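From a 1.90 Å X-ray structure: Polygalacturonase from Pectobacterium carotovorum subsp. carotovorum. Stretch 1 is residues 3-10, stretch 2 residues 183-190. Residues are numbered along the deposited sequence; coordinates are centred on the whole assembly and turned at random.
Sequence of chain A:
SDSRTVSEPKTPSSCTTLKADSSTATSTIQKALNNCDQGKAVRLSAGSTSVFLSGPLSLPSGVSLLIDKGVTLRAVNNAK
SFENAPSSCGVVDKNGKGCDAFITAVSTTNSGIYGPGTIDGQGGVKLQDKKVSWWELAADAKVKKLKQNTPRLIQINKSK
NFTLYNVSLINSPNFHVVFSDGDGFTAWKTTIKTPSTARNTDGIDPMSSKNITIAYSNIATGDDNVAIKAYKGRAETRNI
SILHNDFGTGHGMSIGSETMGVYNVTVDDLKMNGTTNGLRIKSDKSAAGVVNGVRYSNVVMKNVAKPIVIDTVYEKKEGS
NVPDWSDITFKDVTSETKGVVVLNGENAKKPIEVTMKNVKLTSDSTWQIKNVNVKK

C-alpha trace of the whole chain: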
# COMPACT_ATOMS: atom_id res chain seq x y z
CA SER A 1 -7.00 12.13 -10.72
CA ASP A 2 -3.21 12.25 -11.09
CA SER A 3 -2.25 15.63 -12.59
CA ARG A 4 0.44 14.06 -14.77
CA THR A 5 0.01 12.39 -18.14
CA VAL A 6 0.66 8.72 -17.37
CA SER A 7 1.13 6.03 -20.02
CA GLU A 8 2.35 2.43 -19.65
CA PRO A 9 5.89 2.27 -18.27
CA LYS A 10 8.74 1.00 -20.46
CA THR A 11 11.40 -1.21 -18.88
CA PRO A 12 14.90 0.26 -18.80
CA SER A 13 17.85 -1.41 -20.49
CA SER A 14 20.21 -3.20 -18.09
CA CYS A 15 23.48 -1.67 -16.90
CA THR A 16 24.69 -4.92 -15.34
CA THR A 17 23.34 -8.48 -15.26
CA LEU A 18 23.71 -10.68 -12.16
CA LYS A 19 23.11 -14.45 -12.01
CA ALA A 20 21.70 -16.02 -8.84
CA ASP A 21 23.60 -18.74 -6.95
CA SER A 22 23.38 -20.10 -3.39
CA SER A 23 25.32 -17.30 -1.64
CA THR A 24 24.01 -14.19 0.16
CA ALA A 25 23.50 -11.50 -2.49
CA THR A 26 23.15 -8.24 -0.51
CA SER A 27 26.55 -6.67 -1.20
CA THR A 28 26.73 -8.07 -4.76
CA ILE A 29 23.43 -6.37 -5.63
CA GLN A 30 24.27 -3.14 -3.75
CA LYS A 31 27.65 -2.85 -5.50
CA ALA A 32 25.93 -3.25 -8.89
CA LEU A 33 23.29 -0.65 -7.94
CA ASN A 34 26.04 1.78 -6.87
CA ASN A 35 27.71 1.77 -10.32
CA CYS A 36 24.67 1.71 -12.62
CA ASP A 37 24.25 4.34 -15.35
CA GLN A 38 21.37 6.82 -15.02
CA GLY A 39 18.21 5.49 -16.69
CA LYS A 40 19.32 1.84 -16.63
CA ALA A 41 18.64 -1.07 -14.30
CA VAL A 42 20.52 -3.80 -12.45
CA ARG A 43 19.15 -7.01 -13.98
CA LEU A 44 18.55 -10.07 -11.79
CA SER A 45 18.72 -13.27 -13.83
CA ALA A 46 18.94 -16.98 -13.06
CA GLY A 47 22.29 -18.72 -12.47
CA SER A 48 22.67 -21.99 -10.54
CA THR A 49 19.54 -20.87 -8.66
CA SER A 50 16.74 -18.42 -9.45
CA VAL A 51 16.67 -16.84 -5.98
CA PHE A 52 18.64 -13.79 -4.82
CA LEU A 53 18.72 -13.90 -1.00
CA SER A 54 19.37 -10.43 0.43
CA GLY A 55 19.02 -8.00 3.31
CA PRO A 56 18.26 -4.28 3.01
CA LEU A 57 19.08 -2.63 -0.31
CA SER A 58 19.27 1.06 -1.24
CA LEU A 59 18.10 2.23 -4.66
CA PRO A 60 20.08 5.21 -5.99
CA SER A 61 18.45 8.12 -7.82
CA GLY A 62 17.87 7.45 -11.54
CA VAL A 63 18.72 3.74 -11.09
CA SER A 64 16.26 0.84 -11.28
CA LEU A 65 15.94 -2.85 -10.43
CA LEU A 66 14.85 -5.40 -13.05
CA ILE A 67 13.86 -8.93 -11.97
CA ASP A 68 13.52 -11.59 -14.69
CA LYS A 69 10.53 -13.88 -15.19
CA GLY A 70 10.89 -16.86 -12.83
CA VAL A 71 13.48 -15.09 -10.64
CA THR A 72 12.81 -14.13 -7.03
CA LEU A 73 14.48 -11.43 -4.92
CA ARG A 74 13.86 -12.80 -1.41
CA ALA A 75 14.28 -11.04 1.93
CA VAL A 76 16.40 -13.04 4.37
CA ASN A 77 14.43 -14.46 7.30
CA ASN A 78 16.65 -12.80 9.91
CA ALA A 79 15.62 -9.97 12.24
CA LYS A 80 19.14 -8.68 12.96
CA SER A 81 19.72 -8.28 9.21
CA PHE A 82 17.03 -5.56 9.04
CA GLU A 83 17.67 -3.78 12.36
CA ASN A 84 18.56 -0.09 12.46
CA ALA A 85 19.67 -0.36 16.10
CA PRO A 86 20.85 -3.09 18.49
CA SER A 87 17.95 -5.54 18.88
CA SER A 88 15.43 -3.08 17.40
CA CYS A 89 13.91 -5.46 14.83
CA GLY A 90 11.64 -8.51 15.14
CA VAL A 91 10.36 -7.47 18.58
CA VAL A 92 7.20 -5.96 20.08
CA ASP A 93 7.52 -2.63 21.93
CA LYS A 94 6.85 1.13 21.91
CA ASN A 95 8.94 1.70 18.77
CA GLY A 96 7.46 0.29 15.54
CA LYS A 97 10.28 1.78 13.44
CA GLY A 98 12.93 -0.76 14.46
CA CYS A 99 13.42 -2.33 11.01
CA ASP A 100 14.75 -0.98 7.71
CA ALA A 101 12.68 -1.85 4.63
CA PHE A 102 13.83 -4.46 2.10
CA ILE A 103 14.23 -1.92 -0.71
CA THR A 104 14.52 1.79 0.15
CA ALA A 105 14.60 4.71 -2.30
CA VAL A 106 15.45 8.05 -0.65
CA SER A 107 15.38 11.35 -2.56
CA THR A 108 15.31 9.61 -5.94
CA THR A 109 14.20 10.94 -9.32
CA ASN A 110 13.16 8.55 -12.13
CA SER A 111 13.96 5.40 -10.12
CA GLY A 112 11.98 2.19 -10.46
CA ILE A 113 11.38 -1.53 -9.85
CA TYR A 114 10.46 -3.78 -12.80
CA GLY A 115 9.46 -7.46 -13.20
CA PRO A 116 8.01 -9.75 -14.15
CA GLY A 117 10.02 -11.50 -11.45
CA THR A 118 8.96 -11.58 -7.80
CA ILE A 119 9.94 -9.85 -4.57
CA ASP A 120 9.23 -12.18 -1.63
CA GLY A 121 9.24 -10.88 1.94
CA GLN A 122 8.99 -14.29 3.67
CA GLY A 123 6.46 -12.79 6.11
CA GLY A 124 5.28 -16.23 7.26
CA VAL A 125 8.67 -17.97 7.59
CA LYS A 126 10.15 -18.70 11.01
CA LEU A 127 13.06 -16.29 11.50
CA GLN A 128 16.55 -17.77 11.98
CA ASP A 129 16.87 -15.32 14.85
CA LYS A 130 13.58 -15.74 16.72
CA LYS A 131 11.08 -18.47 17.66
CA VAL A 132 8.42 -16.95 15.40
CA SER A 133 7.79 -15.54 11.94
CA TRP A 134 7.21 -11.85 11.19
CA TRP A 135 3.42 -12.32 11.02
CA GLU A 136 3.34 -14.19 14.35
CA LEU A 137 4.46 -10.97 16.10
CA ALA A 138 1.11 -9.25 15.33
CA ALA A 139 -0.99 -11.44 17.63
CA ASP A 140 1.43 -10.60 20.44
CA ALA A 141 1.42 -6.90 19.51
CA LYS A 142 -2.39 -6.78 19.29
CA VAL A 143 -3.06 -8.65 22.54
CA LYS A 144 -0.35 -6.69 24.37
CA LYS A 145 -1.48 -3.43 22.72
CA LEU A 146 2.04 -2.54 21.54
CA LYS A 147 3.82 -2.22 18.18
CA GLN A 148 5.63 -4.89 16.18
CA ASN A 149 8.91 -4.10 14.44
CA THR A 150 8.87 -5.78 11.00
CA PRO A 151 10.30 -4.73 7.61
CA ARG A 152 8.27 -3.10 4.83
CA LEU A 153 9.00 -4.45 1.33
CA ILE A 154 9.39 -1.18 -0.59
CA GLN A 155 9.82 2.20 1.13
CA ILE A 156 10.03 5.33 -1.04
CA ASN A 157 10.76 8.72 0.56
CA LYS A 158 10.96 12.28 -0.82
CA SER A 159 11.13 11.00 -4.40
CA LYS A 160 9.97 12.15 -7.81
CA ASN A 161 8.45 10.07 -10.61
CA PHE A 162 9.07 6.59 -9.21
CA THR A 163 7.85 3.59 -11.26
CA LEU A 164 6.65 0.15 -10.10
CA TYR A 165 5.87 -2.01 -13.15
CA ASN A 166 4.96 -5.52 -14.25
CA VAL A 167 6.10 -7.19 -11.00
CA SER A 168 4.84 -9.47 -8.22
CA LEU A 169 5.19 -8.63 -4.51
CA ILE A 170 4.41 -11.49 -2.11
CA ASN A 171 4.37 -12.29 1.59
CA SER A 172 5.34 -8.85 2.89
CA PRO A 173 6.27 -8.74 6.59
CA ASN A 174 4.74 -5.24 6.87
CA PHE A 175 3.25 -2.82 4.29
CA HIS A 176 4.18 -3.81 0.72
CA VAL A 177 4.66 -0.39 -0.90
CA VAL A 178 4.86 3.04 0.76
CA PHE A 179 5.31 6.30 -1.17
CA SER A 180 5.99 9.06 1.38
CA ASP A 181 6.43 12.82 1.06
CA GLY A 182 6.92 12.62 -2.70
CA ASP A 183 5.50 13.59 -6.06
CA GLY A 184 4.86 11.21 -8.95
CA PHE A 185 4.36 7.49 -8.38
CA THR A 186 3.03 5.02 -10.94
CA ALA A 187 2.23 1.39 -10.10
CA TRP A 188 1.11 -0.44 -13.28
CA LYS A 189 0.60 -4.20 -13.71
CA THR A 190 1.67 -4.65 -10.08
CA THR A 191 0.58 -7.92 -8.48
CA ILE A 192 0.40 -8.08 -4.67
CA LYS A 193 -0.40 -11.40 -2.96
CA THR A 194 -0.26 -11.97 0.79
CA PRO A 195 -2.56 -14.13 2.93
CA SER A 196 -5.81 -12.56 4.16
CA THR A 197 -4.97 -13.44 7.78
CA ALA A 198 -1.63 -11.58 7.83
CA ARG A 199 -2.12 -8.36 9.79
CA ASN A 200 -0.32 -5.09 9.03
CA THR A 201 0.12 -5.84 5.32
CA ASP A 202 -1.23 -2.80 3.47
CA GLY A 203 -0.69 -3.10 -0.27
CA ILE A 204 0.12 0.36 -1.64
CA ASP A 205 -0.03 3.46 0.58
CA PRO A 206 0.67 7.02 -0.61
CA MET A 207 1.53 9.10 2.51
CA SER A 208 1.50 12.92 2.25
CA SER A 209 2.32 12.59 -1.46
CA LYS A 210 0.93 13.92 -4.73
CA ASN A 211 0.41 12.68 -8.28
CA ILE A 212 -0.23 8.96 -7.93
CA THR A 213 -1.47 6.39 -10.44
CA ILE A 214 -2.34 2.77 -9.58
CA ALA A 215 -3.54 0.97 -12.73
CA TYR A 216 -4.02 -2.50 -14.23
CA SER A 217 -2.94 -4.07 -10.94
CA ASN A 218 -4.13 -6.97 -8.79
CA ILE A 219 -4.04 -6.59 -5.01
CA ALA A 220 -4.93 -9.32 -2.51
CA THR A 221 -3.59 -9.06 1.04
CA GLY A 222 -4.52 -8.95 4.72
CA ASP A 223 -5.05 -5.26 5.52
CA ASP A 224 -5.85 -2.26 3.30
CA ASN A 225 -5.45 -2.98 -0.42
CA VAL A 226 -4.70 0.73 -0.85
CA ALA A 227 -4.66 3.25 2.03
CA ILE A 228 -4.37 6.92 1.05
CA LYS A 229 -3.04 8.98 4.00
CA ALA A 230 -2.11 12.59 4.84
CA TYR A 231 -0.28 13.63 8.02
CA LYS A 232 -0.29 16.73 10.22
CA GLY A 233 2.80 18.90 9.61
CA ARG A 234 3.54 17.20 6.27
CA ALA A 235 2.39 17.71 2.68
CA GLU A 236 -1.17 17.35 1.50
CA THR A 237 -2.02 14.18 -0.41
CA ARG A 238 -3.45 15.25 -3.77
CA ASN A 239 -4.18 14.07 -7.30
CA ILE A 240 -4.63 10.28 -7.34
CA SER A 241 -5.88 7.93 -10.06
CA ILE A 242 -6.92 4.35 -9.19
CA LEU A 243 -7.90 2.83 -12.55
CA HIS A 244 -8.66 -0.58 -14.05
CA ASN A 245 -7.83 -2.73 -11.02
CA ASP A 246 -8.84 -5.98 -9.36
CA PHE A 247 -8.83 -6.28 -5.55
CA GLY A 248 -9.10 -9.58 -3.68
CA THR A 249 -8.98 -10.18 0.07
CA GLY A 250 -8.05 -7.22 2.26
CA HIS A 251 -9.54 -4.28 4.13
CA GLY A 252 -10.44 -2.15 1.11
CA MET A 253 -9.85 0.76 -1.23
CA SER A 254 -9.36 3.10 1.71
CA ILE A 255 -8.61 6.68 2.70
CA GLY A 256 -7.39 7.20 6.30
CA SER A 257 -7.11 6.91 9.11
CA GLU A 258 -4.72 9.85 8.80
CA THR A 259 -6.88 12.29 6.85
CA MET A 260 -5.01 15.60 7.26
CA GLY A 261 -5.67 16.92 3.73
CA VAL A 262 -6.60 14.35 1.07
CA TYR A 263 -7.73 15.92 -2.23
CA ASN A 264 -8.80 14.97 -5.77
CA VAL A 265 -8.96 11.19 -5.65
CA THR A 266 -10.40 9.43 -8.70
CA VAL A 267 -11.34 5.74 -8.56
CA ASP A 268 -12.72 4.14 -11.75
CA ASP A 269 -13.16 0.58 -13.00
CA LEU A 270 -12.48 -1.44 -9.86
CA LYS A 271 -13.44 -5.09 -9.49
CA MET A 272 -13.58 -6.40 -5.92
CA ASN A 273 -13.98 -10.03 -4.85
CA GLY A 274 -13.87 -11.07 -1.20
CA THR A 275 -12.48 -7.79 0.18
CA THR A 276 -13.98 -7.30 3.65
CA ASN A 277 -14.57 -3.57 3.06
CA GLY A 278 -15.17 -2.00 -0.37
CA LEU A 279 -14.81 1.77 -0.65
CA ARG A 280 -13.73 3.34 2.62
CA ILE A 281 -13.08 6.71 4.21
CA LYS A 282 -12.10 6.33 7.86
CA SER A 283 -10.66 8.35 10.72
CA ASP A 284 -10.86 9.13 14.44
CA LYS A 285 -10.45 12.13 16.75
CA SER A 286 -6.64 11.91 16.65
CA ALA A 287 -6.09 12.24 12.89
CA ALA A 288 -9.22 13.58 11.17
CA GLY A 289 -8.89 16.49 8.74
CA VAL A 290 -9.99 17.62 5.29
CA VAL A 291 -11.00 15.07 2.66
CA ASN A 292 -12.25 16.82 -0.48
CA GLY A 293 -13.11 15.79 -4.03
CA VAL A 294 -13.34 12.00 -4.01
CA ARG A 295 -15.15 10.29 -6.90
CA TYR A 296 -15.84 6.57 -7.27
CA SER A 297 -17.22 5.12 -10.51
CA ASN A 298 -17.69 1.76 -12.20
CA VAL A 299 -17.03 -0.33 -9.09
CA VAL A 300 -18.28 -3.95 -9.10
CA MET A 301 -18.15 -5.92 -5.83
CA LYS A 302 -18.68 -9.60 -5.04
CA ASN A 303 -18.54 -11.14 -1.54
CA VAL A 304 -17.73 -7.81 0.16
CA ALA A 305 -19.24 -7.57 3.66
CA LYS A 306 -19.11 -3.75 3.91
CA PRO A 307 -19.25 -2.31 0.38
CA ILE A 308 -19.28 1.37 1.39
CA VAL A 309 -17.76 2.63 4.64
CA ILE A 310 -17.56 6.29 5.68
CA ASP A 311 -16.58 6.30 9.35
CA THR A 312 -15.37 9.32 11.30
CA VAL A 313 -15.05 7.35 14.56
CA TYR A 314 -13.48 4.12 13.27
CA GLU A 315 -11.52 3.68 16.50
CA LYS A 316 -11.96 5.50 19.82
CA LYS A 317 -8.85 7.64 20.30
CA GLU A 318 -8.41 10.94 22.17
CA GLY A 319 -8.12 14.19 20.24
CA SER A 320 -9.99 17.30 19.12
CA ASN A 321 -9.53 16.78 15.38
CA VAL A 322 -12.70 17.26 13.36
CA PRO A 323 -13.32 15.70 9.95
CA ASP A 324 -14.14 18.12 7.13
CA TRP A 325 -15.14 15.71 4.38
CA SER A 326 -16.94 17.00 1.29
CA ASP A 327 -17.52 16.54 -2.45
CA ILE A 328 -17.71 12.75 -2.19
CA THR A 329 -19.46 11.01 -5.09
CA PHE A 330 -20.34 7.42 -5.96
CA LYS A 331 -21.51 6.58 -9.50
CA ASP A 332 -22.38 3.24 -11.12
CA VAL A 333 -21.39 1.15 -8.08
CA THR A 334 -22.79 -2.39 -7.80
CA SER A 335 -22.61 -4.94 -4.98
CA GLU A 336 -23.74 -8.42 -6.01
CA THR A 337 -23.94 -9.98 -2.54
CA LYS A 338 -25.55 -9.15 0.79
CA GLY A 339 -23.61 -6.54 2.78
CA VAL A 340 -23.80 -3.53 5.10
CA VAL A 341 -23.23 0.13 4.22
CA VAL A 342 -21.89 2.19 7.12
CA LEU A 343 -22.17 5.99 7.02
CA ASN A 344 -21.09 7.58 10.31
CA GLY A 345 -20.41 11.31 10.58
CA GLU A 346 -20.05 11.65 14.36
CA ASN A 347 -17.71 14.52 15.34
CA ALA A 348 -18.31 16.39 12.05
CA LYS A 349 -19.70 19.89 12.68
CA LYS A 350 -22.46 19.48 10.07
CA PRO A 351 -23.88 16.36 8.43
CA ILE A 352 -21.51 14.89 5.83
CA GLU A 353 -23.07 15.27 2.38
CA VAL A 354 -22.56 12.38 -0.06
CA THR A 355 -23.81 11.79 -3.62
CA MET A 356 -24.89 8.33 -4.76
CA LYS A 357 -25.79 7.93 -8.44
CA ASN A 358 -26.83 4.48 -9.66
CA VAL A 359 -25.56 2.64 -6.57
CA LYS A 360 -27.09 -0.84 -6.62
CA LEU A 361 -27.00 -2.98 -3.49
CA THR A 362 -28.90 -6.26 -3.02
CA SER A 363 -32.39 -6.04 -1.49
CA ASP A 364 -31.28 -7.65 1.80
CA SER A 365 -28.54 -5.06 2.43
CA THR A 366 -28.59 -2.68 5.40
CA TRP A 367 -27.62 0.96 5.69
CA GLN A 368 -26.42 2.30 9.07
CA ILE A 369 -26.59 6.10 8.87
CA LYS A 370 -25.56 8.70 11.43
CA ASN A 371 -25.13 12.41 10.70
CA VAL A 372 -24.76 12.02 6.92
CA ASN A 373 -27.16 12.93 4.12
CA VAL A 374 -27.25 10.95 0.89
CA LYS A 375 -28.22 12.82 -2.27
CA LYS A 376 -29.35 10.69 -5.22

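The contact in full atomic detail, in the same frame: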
# COMPACT_ATOMS: atom_id res chain seq x y z
N SER A 3 -2.30 14.45 -11.73
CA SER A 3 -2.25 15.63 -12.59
C SER A 3 -1.31 15.43 -13.78
O SER A 3 -1.31 16.20 -14.74
CB SER A 3 -1.85 16.88 -11.82
OG SER A 3 -0.47 16.90 -11.49
N ARG A 4 -0.50 14.37 -13.71
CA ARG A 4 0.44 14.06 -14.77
C ARG A 4 -0.21 13.27 -15.90
O ARG A 4 -1.21 12.59 -15.68
CB ARG A 4 1.58 13.18 -14.23
CG ARG A 4 2.35 13.76 -13.05
CD ARG A 4 3.31 12.71 -12.50
NE ARG A 4 2.58 11.51 -12.09
CZ ARG A 4 3.14 10.31 -11.93
NH1 ARG A 4 4.44 10.13 -12.13
NH2 ARG A 4 2.40 9.28 -11.56
N THR A 5 0.43 13.29 -17.07
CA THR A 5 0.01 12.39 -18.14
C THR A 5 0.77 11.09 -17.88
O THR A 5 1.98 11.12 -17.67
CB THR A 5 0.32 12.90 -19.55
OG1 THR A 5 1.65 13.42 -19.61
CG2 THR A 5 -0.66 14.00 -19.90
N VAL A 6 0.05 9.99 -17.71
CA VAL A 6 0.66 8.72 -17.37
C VAL A 6 0.32 7.65 -18.41
O VAL A 6 -0.86 7.33 -18.58
CB VAL A 6 0.22 8.22 -15.98
CG1 VAL A 6 0.88 6.88 -15.66
CG2 VAL A 6 0.56 9.23 -14.89
N SER A 7 1.34 7.10 -19.04
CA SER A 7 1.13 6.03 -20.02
C SER A 7 1.93 4.82 -19.56
O SER A 7 2.69 4.95 -18.59
CB SER A 7 1.47 6.47 -21.43
OG SER A 7 2.82 6.87 -21.54
N GLU A 8 1.69 3.64 -20.14
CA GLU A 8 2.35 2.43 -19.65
C GLU A 8 3.87 2.59 -19.60
O GLU A 8 4.51 3.01 -20.56
CB GLU A 8 2.01 1.22 -20.52
CG GLU A 8 2.43 -0.12 -19.94
CD GLU A 8 1.74 -1.32 -20.54
OE1 GLU A 8 0.87 -1.18 -21.43
OE2 GLU A 8 2.07 -2.46 -20.14
N PRO A 9 4.46 2.23 -18.46
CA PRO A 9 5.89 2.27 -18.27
C PRO A 9 6.64 1.41 -19.29
O PRO A 9 6.11 0.42 -19.79
CB PRO A 9 6.09 1.67 -16.87
CG PRO A 9 4.80 1.95 -16.17
CD PRO A 9 3.75 1.73 -17.25
N LYS A 10 7.87 1.77 -19.57
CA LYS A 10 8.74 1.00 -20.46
C LYS A 10 9.91 0.51 -19.62
O LYS A 10 10.42 1.29 -18.81
CB LYS A 10 9.25 1.85 -21.63
CG LYS A 10 8.16 2.32 -22.58
CD LYS A 10 8.76 2.63 -23.95
CE LYS A 10 7.82 3.50 -24.77
NZ LYS A 10 6.56 2.76 -25.09
N ASP A 183 6.32 13.10 -4.96
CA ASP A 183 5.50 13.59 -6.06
C ASP A 183 5.72 12.76 -7.32
O ASP A 183 6.79 12.85 -7.92
CB ASP A 183 5.87 15.05 -6.29
CG ASP A 183 5.11 15.78 -7.37
OD1 ASP A 183 4.48 15.16 -8.26
OD2 ASP A 183 5.16 17.03 -7.35
N GLY A 184 4.72 11.99 -7.71
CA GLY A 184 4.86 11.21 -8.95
C GLY A 184 5.20 9.76 -8.63
O GLY A 184 6.35 9.43 -8.35
N PHE A 185 4.18 8.91 -8.63
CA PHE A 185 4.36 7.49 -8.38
C PHE A 185 3.37 6.75 -9.27
O PHE A 185 2.18 7.06 -9.23
CB PHE A 185 4.13 7.11 -6.92
CG PHE A 185 4.07 5.63 -6.65
CD1 PHE A 185 5.23 4.87 -6.59
CD2 PHE A 185 2.86 4.99 -6.48
CE1 PHE A 185 5.18 3.51 -6.34
CE2 PHE A 185 2.81 3.62 -6.23
CZ PHE A 185 3.97 2.88 -6.16
N THR A 186 3.88 5.82 -10.05
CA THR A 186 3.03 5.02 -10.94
C THR A 186 3.26 3.54 -10.66
O THR A 186 4.39 3.06 -10.80
CB THR A 186 3.34 5.31 -12.42
OG1 THR A 186 2.98 6.67 -12.73
CG2 THR A 186 2.57 4.39 -13.36
N ALA A 187 2.20 2.84 -10.28
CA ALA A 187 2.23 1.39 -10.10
C ALA A 187 1.32 0.85 -11.22
O ALA A 187 0.16 1.26 -11.31
CB ALA A 187 1.76 0.94 -8.74
N TRP A 188 1.87 0.04 -12.11
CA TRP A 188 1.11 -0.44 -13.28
C TRP A 188 1.42 -1.92 -13.49
O TRP A 188 2.58 -2.31 -13.44
CB TRP A 188 1.53 0.39 -14.48
CG TRP A 188 0.76 0.22 -15.75
CD1 TRP A 188 0.51 -0.93 -16.44
CD2 TRP A 188 0.14 1.28 -16.50
NE1 TRP A 188 -0.23 -0.66 -17.57
CE2 TRP A 188 -0.46 0.70 -17.63
CE3 TRP A 188 0.06 2.67 -16.33
CZ2 TRP A 188 -1.15 1.45 -18.57
CZ3 TRP A 188 -0.63 3.41 -17.27
CH2 TRP A 188 -1.22 2.80 -18.38
N LYS A 189 0.39 -2.75 -13.60
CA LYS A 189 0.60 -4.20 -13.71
C LYS A 189 1.38 -4.72 -12.50
O LYS A 189 2.24 -5.58 -12.61
CB LYS A 189 1.27 -4.57 -15.03
CG LYS A 189 0.24 -4.70 -16.16
CD LYS A 189 0.89 -4.76 -17.53
CE LYS A 189 -0.15 -4.94 -18.63
NZ LYS A 189 0.47 -4.77 -19.99
N THR A 190 1.04 -4.22 -11.32
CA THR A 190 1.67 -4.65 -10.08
C THR A 190 0.78 -5.72 -9.46
O THR A 190 -0.43 -5.49 -9.33
CB THR A 190 1.86 -3.49 -9.08
OG1 THR A 190 2.87 -2.59 -9.58
CG2 THR A 190 2.32 -4.00 -7.72
O HOH W 1 -1.61 -1.87 -19.87

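Near the N-terminus of this polygalacturonase, residues 3-10 run in extended but irregular form across residues 183-190, a strand that gives way to a corner at Lys189; residues that touch are at least 177 positions apart in sequence. The two end-to-end directions lie 39° apart, and alternate residues come level: the CA atoms of Arg4 and Gly184 are 7.8 Å apart, those of Val6 and Thr186 7.8 Å, and those of Glu8 and Trp188 7.1 Å. No backbone-to-backbone hydrogen bond joins the stretches; side chains fill the gap and bury 460 Å² in all. From the strand, Thr186 and Trp188 point toward the N-terminal segment, while Phe185 and Ala187 point away, as strand alternation requires.

At one end Arg4 reaches across to the strand with its guanidinium. Its NH2 donates to Thr186 OG1 at 2.9 Å, so the threonine hydroxyl serves here as an acceptor. Arg4 NH2 also lies 3.2 Å from Phe185 O, whereas its 3.4 Å approach to Phe185 N pairs two donors and is no hydrogen bond. Gly184 CA and Phe185 N lie over one face of the guanidinium, with Arg4 NH1 3.4 Å from Gly184 CA. Glycine suits this site twice over: an ideal CB would stand only 3.2 Å from Arg4 NH1, and at phi/psi 101/97 it would also be jammed against the preceding carbonyl oxygen. The other guanidinium donors are not idle, since NE and NH1 find acceptors outside this contact.

Beyond it, Val6 (chi1 t) brings CG1 to 3.6 Å from Thr186 OG1 and, at the edge of the indole, to 4.1 Å from Trp188 CZ3. One face of the indole is covered by the next part of the chain. Glu8 CA sits 3.7 Å from the centroid of the Trp188 six-membered ring, just 6° off its normal, and Pro9 CD sits 4.0 Å from that of the five-membered ring, 28° off; both are CH-pi contacts, in which C-H groups meet the pi cloud. Pro9 CD also packs 3.7 Å from Trp188 CG.

The polar ends of Glu8 are served separately. Its OE2 accepts from Lys189 NZ at 2.8 Å in a salt bridge, which the nearly straight lysine chain reaches from the corner after the strand; OE2 has a further hydrogen bond elsewhere in the structure. Its OE1 accepts a weak hydrogen bond from water 1, whose O is 3.0 Å away. The same water O accepts from Trp188 NE1 at 2.9 Å, satisfying the indole N-H and linking it to the carboxylate.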